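Local coordinates for protein UDP-N-acetylmuramate-alanine ligase MurC (Thermotoga maritima, PDB 1J6U) that ligates L-alanine to UDP-N-acetylmuramate at the expense of ATP, a step of peptidoglycan biosynthesis in cell wall formation, at residues K272-H277 and L341-E346. Sequence-based numbering, arbitrary orientation.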
loop_
_atom_site.group_PDB
_atom_site.type_symbol
_atom_site.label_atom_id
_atom_site.label_comp_id
_atom_site.label_asym_id
_atom_site.label_seq_id
_atom_site.Cartn_x
_atom_site.Cartn_y
_atom_site.Cartn_z
ATOM N N LYS A 272 -0.507 -15.471 8.196
ATOM C CA LYS A 272 -1.954 -15.611 8.029
ATOM C C LYS A 272 -2.186 -15.074 6.607
ATOM O O LYS A 272 -2.898 -15.662 5.804
ATOM C CB LYS A 272 -2.660 -14.734 9.046
ATOM C CG LYS A 272 -3.780 -15.415 9.766
ATOM N N VAL A 273 -1.509 -13.974 6.303
ATOM C CA VAL A 273 -1.544 -13.301 4.993
ATOM C C VAL A 273 -0.985 -14.176 3.858
ATOM O O VAL A 273 0.099 -14.733 3.969
ATOM C CB VAL A 273 -0.775 -11.989 5.172
ATOM C CG1 VAL A 273 0.115 -11.727 4.050
ATOM C CG2 VAL A 273 -1.772 -10.848 5.476
ATOM N N PRO A 274 -1.692 -14.274 2.724
ATOM C CA PRO A 274 -1.138 -15.141 1.671
ATOM C C PRO A 274 -0.303 -14.454 0.615
ATOM O O PRO A 274 -0.102 -13.260 0.662
ATOM C CB PRO A 274 -2.391 -15.769 1.057
ATOM C CG PRO A 274 -3.316 -14.582 1.012
ATOM C CD PRO A 274 -3.084 -13.896 2.411
ATOM N N GLY A 275 0.151 -15.241 -0.351
ATOM C CA GLY A 275 0.962 -14.738 -1.432
ATOM C C GLY A 275 2.461 -14.882 -1.189
ATOM O O GLY A 275 3.012 -14.604 -0.103
ATOM N N PHE A 276 3.127 -15.346 -2.226
ATOM C CA PHE A 276 4.556 -15.511 -2.210
ATOM C C PHE A 276 5.246 -14.186 -1.856
ATOM O O PHE A 276 6.153 -14.130 -1.021
ATOM C CB PHE A 276 5.023 -15.945 -3.583
ATOM C CG PHE A 276 6.466 -16.222 -3.638
ATOM C CD1 PHE A 276 6.975 -17.393 -3.082
ATOM C CD2 PHE A 276 7.343 -15.287 -4.181
ATOM C CE1 PHE A 276 8.335 -17.628 -3.059
ATOM C CE2 PHE A 276 8.712 -15.515 -4.160
ATOM C CZ PHE A 276 9.208 -16.686 -3.598
ATOM N N HIS A 277 4.801 -13.110 -2.479
ATOM C CA HIS A 277 5.421 -11.832 -2.218
ATOM C C HIS A 277 5.307 -11.378 -0.786
ATOM O O HIS A 277 6.172 -10.652 -0.287
ATOM C CB HIS A 277 4.921 -10.776 -3.219
ATOM C CG HIS A 277 5.354 -11.067 -4.631
ATOM N ND1 HIS A 277 5.419 -10.106 -5.612
ATOM C CD2 HIS A 277 5.794 -12.215 -5.205
ATOM C CE1 HIS A 277 5.889 -10.644 -6.725
ATOM N NE2 HIS A 277 6.124 -11.924 -6.506
ATOM N N LEU A 341 -3.879 -13.850 -8.998
ATOM C CA LEU A 341 -4.580 -15.051 -9.343
ATOM C C LEU A 341 -3.817 -16.266 -8.864
ATOM O O LEU A 341 -4.415 -17.232 -8.386
ATOM C CB LEU A 341 -4.855 -15.085 -10.853
ATOM C CG LEU A 341 -5.959 -14.100 -11.261
ATOM C CD1 LEU A 341 -6.328 -14.318 -12.758
ATOM C CD2 LEU A 341 -7.196 -14.336 -10.368
ATOM N N GLN A 342 -2.499 -16.227 -8.971
ATOM C CA GLN A 342 -1.735 -17.358 -8.487
ATOM C C GLN A 342 -1.962 -17.486 -6.985
ATOM O O GLN A 342 -2.140 -18.607 -6.472
ATOM C CB GLN A 342 -0.269 -17.190 -8.807
ATOM C CG GLN A 342 -0.007 -17.318 -10.278
ATOM C CD GLN A 342 1.418 -16.926 -10.654
ATOM O OE1 GLN A 342 2.209 -16.492 -9.800
ATOM N NE2 GLN A 342 1.751 -17.069 -11.941
ATOM N N THR A 343 -2.010 -16.374 -6.254
ATOM C CA THR A 343 -2.262 -16.602 -4.856
ATOM C C THR A 343 -3.712 -16.973 -4.582
ATOM O O THR A 343 -3.984 -17.704 -3.611
ATOM C CB THR A 343 -1.700 -15.447 -3.912
ATOM O OG1 THR A 343 -2.737 -14.829 -3.141
ATOM C CG2 THR A 343 -0.936 -14.476 -4.681
ATOM N N ALA A 344 -4.643 -16.538 -5.438
ATOM C CA ALA A 344 -6.056 -16.885 -5.215
ATOM C C ALA A 344 -6.157 -18.414 -5.317
ATOM O O ALA A 344 -6.798 -19.073 -4.506
ATOM C CB ALA A 344 -6.961 -16.222 -6.264
ATOM N N LYS A 345 -5.499 -18.972 -6.318
ATOM C CA LYS A 345 -5.505 -20.416 -6.495
ATOM C C LYS A 345 -4.786 -21.169 -5.360
ATOM O O LYS A 345 -5.153 -22.268 -5.032
ATOM C CB LYS A 345 -4.884 -20.763 -7.841
ATOM C CG LYS A 345 -5.766 -20.340 -9.027
ATOM C CD LYS A 345 -7.156 -21.012 -8.994
ATOM C CE LYS A 345 -7.976 -20.636 -10.239
ATOM N NZ LYS A 345 -9.435 -20.994 -10.195
ATOM N N GLU A 346 -3.757 -20.586 -4.765
ATOM C CA GLU A 346 -3.080 -21.249 -3.662
ATOM C C GLU A 346 -3.991 -21.289 -2.448
ATOM O O GLU A 346 -4.035 -22.294 -1.734
ATOM C CB GLU A 346 -1.816 -20.499 -3.262
ATOM C CG GLU A 346 -0.602 -20.955 -3.985
ATOM C CD GLU A 346 0.572 -20.010 -3.793
ATOM O OE1 GLU A 346 1.642 -20.354 -4.325
ATOM O OE2 GLU A 346 0.423 -18.939 -3.134
HETATM O O HOH W 1 -0.327 -17.880 -0.380
HETATM O O HOH W 2 1.420 -16.603 -4.413
#
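The backbone of Gly275 comes against the flank of helix 334-347 at Thr343, with the two CA atoms 5.1 Å apart, at an interface between the middle and C-terminal domains of this Mur ligase. Gly275 lies in the loop leading into helix 276-291, and its positive phi (95°, psi 135°) is a conformation that favours glycine. Its bare CA receives the Thr343 side chain directly: CB lies 3.7 Å from Gly275 CA and CG2 3.8 Å from the same atom. Thr343 has a chi1 of 120°, away from the staggered values, and its OG1 lies on the side of the Pro274 ring, a loose 4.2 Å from Pro274 CG. Phe313, from a loop, touches both Pro274 and Thr343. No direct hydrogen bond joins the segments; polar contact runs through water. One turn on, the Glu346 carboxylate reaches the loop through two waters, while its OE1 forms a salt bridge with Arg248. One water accepts from Gly275 N at 2.7 Å and donates to Glu346 OE2 at 3.0 Å; the other accepts from Phe276 N at 3.0 Å and donates to Glu346 OE2 at 2.8 Å.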